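Local coordinates for protein uronate isomerase (Caulobacter crescentus, PDB 2Q01) that catalyses the isomerisation of D-glucuronate to D-fructuronate and of D-galacturonate to D-tagaturonate in uronate breakdown, at residues B[167-172]-B[192-197]; B[360-365]-B[385-390]. One frame throughout, in Å; residues are numbered along the deposited sequence.

Contact 1 (B[167-172]-B[192-197]); sequences TLATTE and HVITAY
The axes of the short parallel strands 167-169 and 192-194 approach to 4.7 Å, their directions differing by only 20°, and backbone bonds zip them together. Leu168 uses both its N-H and its carbonyl toward strand 192-194: its N-H points almost straight (173°) at the carbonyl oxygen of His192, and its O accepts from Ile194 N at 2.8 Å, nearly along the C=O axis. Ile194 O then takes the N-H of Thr170, also at 2.8 Å, but from above the carbonyl plane, and further on Glu172 N donates to Ala196 O at 3.2 Å. CA-H...O contacts from Val193 CA to Leu168 O and from Ala169 CA to Ile194 O supplement these bonds. Strand 165-169, helix 179-186 and strand 192-194 form a beta-alpha-beta crossover of the TIM-barrel fold, in which strand 165-169 also bonds to Ser39 on its other side. One face of the sheet carries Thr167, Ala169, His192 and Ile194. There Thr167 OG1, anti to its carbonyl carbon, meets His192 ND1 at the ring edge, 3.1 Å away, in a bond either partner could donate, while Ile194 CG2 lies over a face of the imidazole and CG1 packs on Ala169 CB, a methyl small enough for this close approach. Next along the chain, Thr170 OG1 is tucked between the backbone N and C (chi1 74°), from where it donates to Glu172 OE1 at 2.7 Å, meeting the carboxylate from above its plane; His181 of the crossover helix is a second partner. An alanine in place of Thr170 would remove both hydroxyl bonds and the CG2 contact with Val193 CG1, and would probably leave the Glu172 carboxylate less firmly placed. Thr171 turns its hydroxyl elsewhere, to Gly42 O.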
loop_
_atom_site.group_PDB
_atom_site.type_symbol
_atom_site.label_atom_id
_atom_site.label_comp_id
_atom_site.label_asym_id
_atom_site.label_seq_id
_atom_site.Cartn_x
_atom_site.Cartn_y
_atom_site.Cartn_z
ATOM N N THR B 167 33.000 -1.587 9.942
ATOM C CA THR B 167 32.707 -2.997 9.701
ATOM C C THR B 167 32.122 -3.153 8.304
ATOM O O THR B 167 31.229 -2.399 7.917
ATOM C CB THR B 167 31.692 -3.533 10.743
ATOM O OG1 THR B 167 32.250 -3.409 12.057
ATOM C CG2 THR B 167 31.325 -4.995 10.480
ATOM N N LEU B 168 32.644 -4.116 7.546
ATOM C CA LEU B 168 32.059 -4.501 6.263
ATOM C C LEU B 168 31.862 -6.009 6.237
ATOM O O LEU B 168 32.807 -6.762 6.453
ATOM C CB LEU B 168 32.964 -4.072 5.103
ATOM C CG LEU B 168 32.527 -4.344 3.662
ATOM C CD1 LEU B 168 31.213 -3.644 3.338
ATOM C CD2 LEU B 168 33.607 -3.896 2.692
ATOM N N ALA B 169 30.635 -6.447 5.981
ATOM C CA ALA B 169 30.350 -7.875 5.863
ATOM C C ALA B 169 30.145 -8.285 4.409
ATOM O O ALA B 169 29.468 -7.596 3.644
ATOM C CB ALA B 169 29.136 -8.267 6.712
ATOM N N THR B 170 30.752 -9.406 4.036
ATOM C CA THR B 170 30.516 -10.028 2.738
ATOM C C THR B 170 29.609 -11.257 2.930
ATOM O O THR B 170 29.268 -11.604 4.059
ATOM C CB THR B 170 31.844 -10.410 2.049
ATOM O OG1 THR B 170 32.402 -11.561 2.689
ATOM C CG2 THR B 170 32.845 -9.264 2.132
ATOM N N THR B 171 29.210 -11.908 1.841
ATOM C CA THR B 171 28.249 -13.016 1.928
ATOM C C THR B 171 28.726 -14.267 1.178
ATOM O O THR B 171 28.874 -14.245 -0.049
ATOM C CB THR B 171 26.845 -12.571 1.442
ATOM O OG1 THR B 171 26.427 -11.418 2.184
ATOM C CG2 THR B 171 25.822 -13.665 1.636
ATOM N N GLU B 172 28.977 -15.343 1.928
ATOM C CA GLU B 172 29.452 -16.614 1.354
ATOM C C GLU B 172 28.563 -17.779 1.768
ATOM O O GLU B 172 27.924 -17.739 2.819
ATOM C CB GLU B 172 30.900 -16.940 1.765
ATOM C CG GLU B 172 31.801 -15.766 2.171
ATOM C CD GLU B 172 32.244 -14.882 1.020
ATOM O OE1 GLU B 172 31.917 -13.682 1.057
ATOM O OE2 GLU B 172 32.927 -15.371 0.093
ATOM N N HIS B 192 38.135 -4.385 9.322
ATOM C CA HIS B 192 37.243 -5.401 9.862
ATOM C C HIS B 192 36.286 -5.850 8.768
ATOM O O HIS B 192 35.128 -5.432 8.714
ATOM C CB HIS B 192 36.513 -4.849 11.090
ATOM C CG HIS B 192 35.689 -5.856 11.836
ATOM N ND1 HIS B 192 34.335 -5.697 12.046
ATOM C CD2 HIS B 192 36.029 -7.012 12.452
ATOM C CE1 HIS B 192 33.874 -6.718 12.744
ATOM N NE2 HIS B 192 34.882 -7.531 13.004
ATOM N N VAL B 193 36.806 -6.685 7.873
ATOM C CA VAL B 193 36.005 -7.312 6.834
ATOM C C VAL B 193 35.605 -8.703 7.317
ATOM O O VAL B 193 36.454 -9.571 7.525
ATOM C CB VAL B 193 36.746 -7.384 5.484
ATOM C CG1 VAL B 193 35.893 -8.097 4.444
ATOM C CG2 VAL B 193 37.122 -5.977 5.001
ATOM N N ILE B 194 34.307 -8.893 7.524
ATOM C CA ILE B 194 33.778 -10.163 8.016
ATOM C C ILE B 194 32.861 -10.814 6.986
ATOM O O ILE B 194 32.693 -10.306 5.877
ATOM C CB ILE B 194 33.051 -10.013 9.381
ATOM C CG1 ILE B 194 31.896 -9.011 9.290
ATOM C CG2 ILE B 194 34.039 -9.609 10.457
ATOM C CD1 ILE B 194 30.951 -9.056 10.473
ATOM N N THR B 195 32.273 -11.941 7.363
ATOM C CA THR B 195 31.433 -12.707 6.451
ATOM C C THR B 195 30.021 -12.919 7.010
ATOM O O THR B 195 29.727 -12.536 8.143
ATOM C CB THR B 195 32.108 -14.054 6.077
ATOM O OG1 THR B 195 31.264 -14.785 5.184
ATOM C CG2 THR B 195 32.397 -14.894 7.318
ATOM N N ALA B 196 29.149 -13.496 6.188
ATOM C CA ALA B 196 27.809 -13.890 6.611
ATOM C C ALA B 196 27.486 -15.256 6.017
ATOM O O ALA B 196 27.874 -15.548 4.887
ATOM C CB ALA B 196 26.784 -12.857 6.172
ATOM N N TYR B 197 26.783 -16.083 6.790
ATOM C CA TYR B 197 26.463 -17.458 6.404
ATOM C C TYR B 197 25.190 -17.546 5.564
ATOM O O TYR B 197 24.092 -17.337 6.077
ATOM C CB TYR B 197 26.310 -18.310 7.666
ATOM C CG TYR B 197 26.219 -19.805 7.439
ATOM C CD1 TYR B 197 27.366 -20.560 7.206
ATOM C CD2 TYR B 197 24.995 -20.470 7.505
ATOM C CE1 TYR B 197 27.301 -21.923 7.022
ATOM C CE2 TYR B 197 24.915 -21.846 7.321
ATOM C CZ TYR B 197 26.078 -22.562 7.083
ATOM O OH TYR B 197 26.040 -23.914 6.894
#

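Contact 2 (B[360-365]-B[385-390])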
loop_
_atom_site.group_PDB
_atom_site.type_symbol
_atom_site.label_atom_id
_atom_site.label_comp_id
_atom_site.label_asym_id
_atom_site.label_seq_id
_atom_site.Cartn_x
_atom_site.Cartn_y
_atom_site.Cartn_z
ATOM N N PHE B 360 13.059 -8.988 6.590
ATOM C CA PHE B 360 13.112 -8.057 5.478
ATOM C C PHE B 360 11.918 -8.342 4.594
ATOM O O PHE B 360 11.290 -9.389 4.727
ATOM C CB PHE B 360 14.392 -8.271 4.676
ATOM C CG PHE B 360 15.617 -7.709 5.326
ATOM C CD1 PHE B 360 16.244 -8.382 6.366
ATOM C CD2 PHE B 360 16.156 -6.508 4.887
ATOM C CE1 PHE B 360 17.374 -7.860 6.966
ATOM C CE2 PHE B 360 17.294 -5.990 5.477
ATOM C CZ PHE B 360 17.903 -6.667 6.521
ATOM N N THR B 361 11.605 -7.416 3.694
ATOM C CA THR B 361 10.524 -7.618 2.745
ATOM C C THR B 361 10.784 -6.915 1.408
ATOM O O THR B 361 11.550 -5.954 1.330
ATOM C CB THR B 361 9.151 -7.197 3.338
ATOM O OG1 THR B 361 8.105 -7.949 2.712
ATOM C CG2 THR B 361 8.884 -5.717 3.159
ATOM N N LEU B 362 10.156 -7.439 0.362
ATOM C CA LEU B 362 10.112 -6.816 -0.951
ATOM C C LEU B 362 8.684 -6.335 -1.193
ATOM O O LEU B 362 8.382 -5.687 -2.197
ATOM C CB LEU B 362 10.520 -7.835 -2.012
ATOM C CG LEU B 362 11.825 -7.681 -2.798
ATOM C CD1 LEU B 362 12.779 -6.707 -2.164
ATOM C CD2 LEU B 362 12.491 -9.039 -3.043
ATOM N N ASP B 363 7.819 -6.652 -0.237
ATOM C CA ASP B 363 6.412 -6.319 -0.289
ATOM C C ASP B 363 6.097 -5.272 0.785
ATOM O O ASP B 363 5.821 -5.622 1.942
ATOM C CB ASP B 363 5.591 -7.596 -0.069
ATOM C CG ASP B 363 4.128 -7.430 -0.422
ATOM O OD1 ASP B 363 3.742 -6.382 -0.986
ATOM O OD2 ASP B 363 3.354 -8.365 -0.132
ATOM N N GLU B 364 6.121 -3.998 0.383
ATOM C CA GLU B 364 5.893 -2.839 1.269
ATOM C C GLU B 364 4.558 -2.844 2.003
ATOM O O GLU B 364 4.399 -2.169 3.027
ATOM C CB GLU B 364 5.978 -1.531 0.483
ATOM C CG GLU B 364 7.369 -1.126 0.061
ATOM C CD GLU B 364 7.393 0.256 -0.569
ATOM O OE1 GLU B 364 7.989 1.173 0.036
ATOM O OE2 GLU B 364 6.803 0.428 -1.658
ATOM N N THR B 365 3.605 -3.603 1.473
ATOM C CA THR B 365 2.259 -3.694 2.037
ATOM C C THR B 365 2.211 -4.456 3.368
ATOM O O THR B 365 1.240 -4.342 4.119
ATOM C CB THR B 365 1.289 -4.301 1.018
ATOM O OG1 THR B 365 1.646 -5.662 0.757
ATOM C CG2 THR B 365 1.359 -3.515 -0.287
ATOM N N PRO B 385 15.931 -2.794 7.268
ATOM C CA PRO B 385 15.552 -1.622 6.481
ATOM C C PRO B 385 14.897 -2.008 5.163
ATOM O O PRO B 385 14.925 -3.181 4.772
ATOM C CB PRO B 385 16.891 -0.932 6.213
ATOM C CG PRO B 385 17.902 -2.011 6.315
ATOM C CD PRO B 385 17.396 -2.918 7.394
ATOM N N SER B 386 14.300 -1.023 4.499
ATOM C CA SER B 386 13.732 -1.230 3.180
ATOM C C SER B 386 14.813 -1.735 2.225
ATOM O O SER B 386 15.941 -1.238 2.219
ATOM C CB SER B 386 13.066 0.041 2.668
ATOM O OG SER B 386 13.934 1.149 2.791
ATOM N N TRP B 387 14.457 -2.746 1.439
ATOM C CA TRP B 387 15.436 -3.554 0.736
ATOM C C TRP B 387 15.255 -3.467 -0.788
ATOM O O TRP B 387 14.132 -3.330 -1.284
ATOM C CB TRP B 387 15.358 -4.994 1.294
ATOM C CG TRP B 387 16.065 -6.088 0.529
ATOM C CD1 TRP B 387 17.319 -6.048 -0.012
ATOM C CD2 TRP B 387 15.561 -7.406 0.265
ATOM N NE1 TRP B 387 17.610 -7.239 -0.627
ATOM C CE2 TRP B 387 16.551 -8.095 -0.467
ATOM C CE3 TRP B 387 14.365 -8.070 0.576
ATOM C CZ2 TRP B 387 16.383 -9.417 -0.900
ATOM C CZ3 TRP B 387 14.194 -9.383 0.137
ATOM C CH2 TRP B 387 15.197 -10.037 -0.597
ATOM N N TRP B 388 16.385 -3.482 -1.497
ATOM C CA TRP B 388 16.453 -3.623 -2.959
ATOM C C TRP B 388 15.869 -2.434 -3.716
ATOM O O TRP B 388 16.509 -1.389 -3.839
ATOM C CB TRP B 388 15.778 -4.923 -3.402
ATOM C CG TRP B 388 16.312 -5.550 -4.647
ATOM C CD1 TRP B 388 16.752 -4.919 -5.779
ATOM C CD2 TRP B 388 16.422 -6.951 -4.901
ATOM N NE1 TRP B 388 17.150 -5.844 -6.712
ATOM C CE2 TRP B 388 16.952 -7.101 -6.200
ATOM C CE3 TRP B 388 16.125 -8.099 -4.154
ATOM C CZ2 TRP B 388 17.198 -8.354 -6.767
ATOM C CZ3 TRP B 388 16.369 -9.341 -4.716
ATOM C CH2 TRP B 388 16.901 -9.459 -6.012
ATOM N N PHE B 389 14.654 -2.611 -4.225
ATOM C CA PHE B 389 13.953 -1.584 -4.987
ATOM C C PHE B 389 13.436 -0.478 -4.072
ATOM O O PHE B 389 13.200 0.649 -4.518
ATOM C CB PHE B 389 12.781 -2.202 -5.761
ATOM C CG PHE B 389 13.187 -3.298 -6.704
ATOM C CD1 PHE B 389 13.053 -4.638 -6.342
ATOM C CD2 PHE B 389 13.712 -2.993 -7.954
ATOM C CE1 PHE B 389 13.438 -5.645 -7.213
ATOM C CE2 PHE B 389 14.094 -3.998 -8.834
ATOM C CZ PHE B 389 13.955 -5.325 -8.467
ATOM N N HIS B 390 13.258 -0.818 -2.795
ATOM C CA HIS B 390 12.739 0.109 -1.795
ATOM C C HIS B 390 13.861 0.747 -0.977
ATOM O O HIS B 390 13.613 1.535 -0.073
ATOM C CB HIS B 390 11.732 -0.601 -0.895
ATOM C CG HIS B 390 10.784 -1.491 -1.637
ATOM N ND1 HIS B 390 9.880 -1.013 -2.560
ATOM C CD2 HIS B 390 10.601 -2.832 -1.594
ATOM C CE1 HIS B 390 9.182 -2.019 -3.054
ATOM N NE2 HIS B 390 9.599 -3.134 -2.483
HETATM O O HOH W 1 12.595 -4.755 4.551
HETATM O O HOH W 2 11.677 -3.397 1.702
#
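Leu362 fills the middle of the contact, its CD1 lying over one face of the Trp387 indole, 3.9 Å from the centroid of the six-membered ring, in a CH-pi contact. Leu362 CD1 also rests on Trp388 CB, 3.7 Å off, while CD2 reaches Trp387 CZ3, so both branches of a leucine are used. Phe360 turns the edge of its ring toward the Trp387 five-membered ring in an offset edge-to-face pair, planes at 80°, while its CE2 packs against CD of Pro385. The polar grip comes from His390: NE2 donates to Leu362 O at 2.8 Å, the oxygen near the imidazole plane although the donor stands well above the carbonyl plane. Glu364 CG sits over the centre of the same ring, 3.6 Å from its centroid, and the carboxylate stacks on the imidazole with planes 18° apart; it might favour a protonated ring, an effect its salt bridge with Arg398 would weaken.

Two waters bridge the backbones, one from Thr361 N to Pro385 O, the other from Thr361 O to Trp387 N. Further out, Thr361 OG1 accepts from Asp363 N in an ST turn and bonds to Tyr338, and Ser386 OG donates to His390 O. Glu364 OE1 makes that salt bridge, OE2 hydrogen-bonds to Ser368 of the second subunit, and Arg369 of that subunit makes a salt bridge with Asp363. His309 stacks on Phe360 and meets Trp387 edge-to-face. These loops follow strands 357-359 and 381-383, at the C-terminal ends of parallel strands where TIM-barrel enzymes characteristically place their active sites.

In the fold
Contact 1 joins two neighbouring parallel strands, 165-169 and 192-194, whereas contact 2 joins the loops that follow two adjacent parallel strands, 357-359 and 381-383; the two sit at separate places on the parallel strands of the barrel. Along the chain they come in series, and among the elements between them are strands 249-252 and 305-308. Their centres lie 22 Å apart and their nearest atoms about 10 Å apart, without touching, consistent with separate parts of one TIM-barrel framework. Contact 1 is bonded mainly by backbone and lies within one chain; contact 2 relies on side chains and waters and reaches the second subunit. A bound potassium ion lies about 13 Å from the Phe360 side chain and does not touch contact 2.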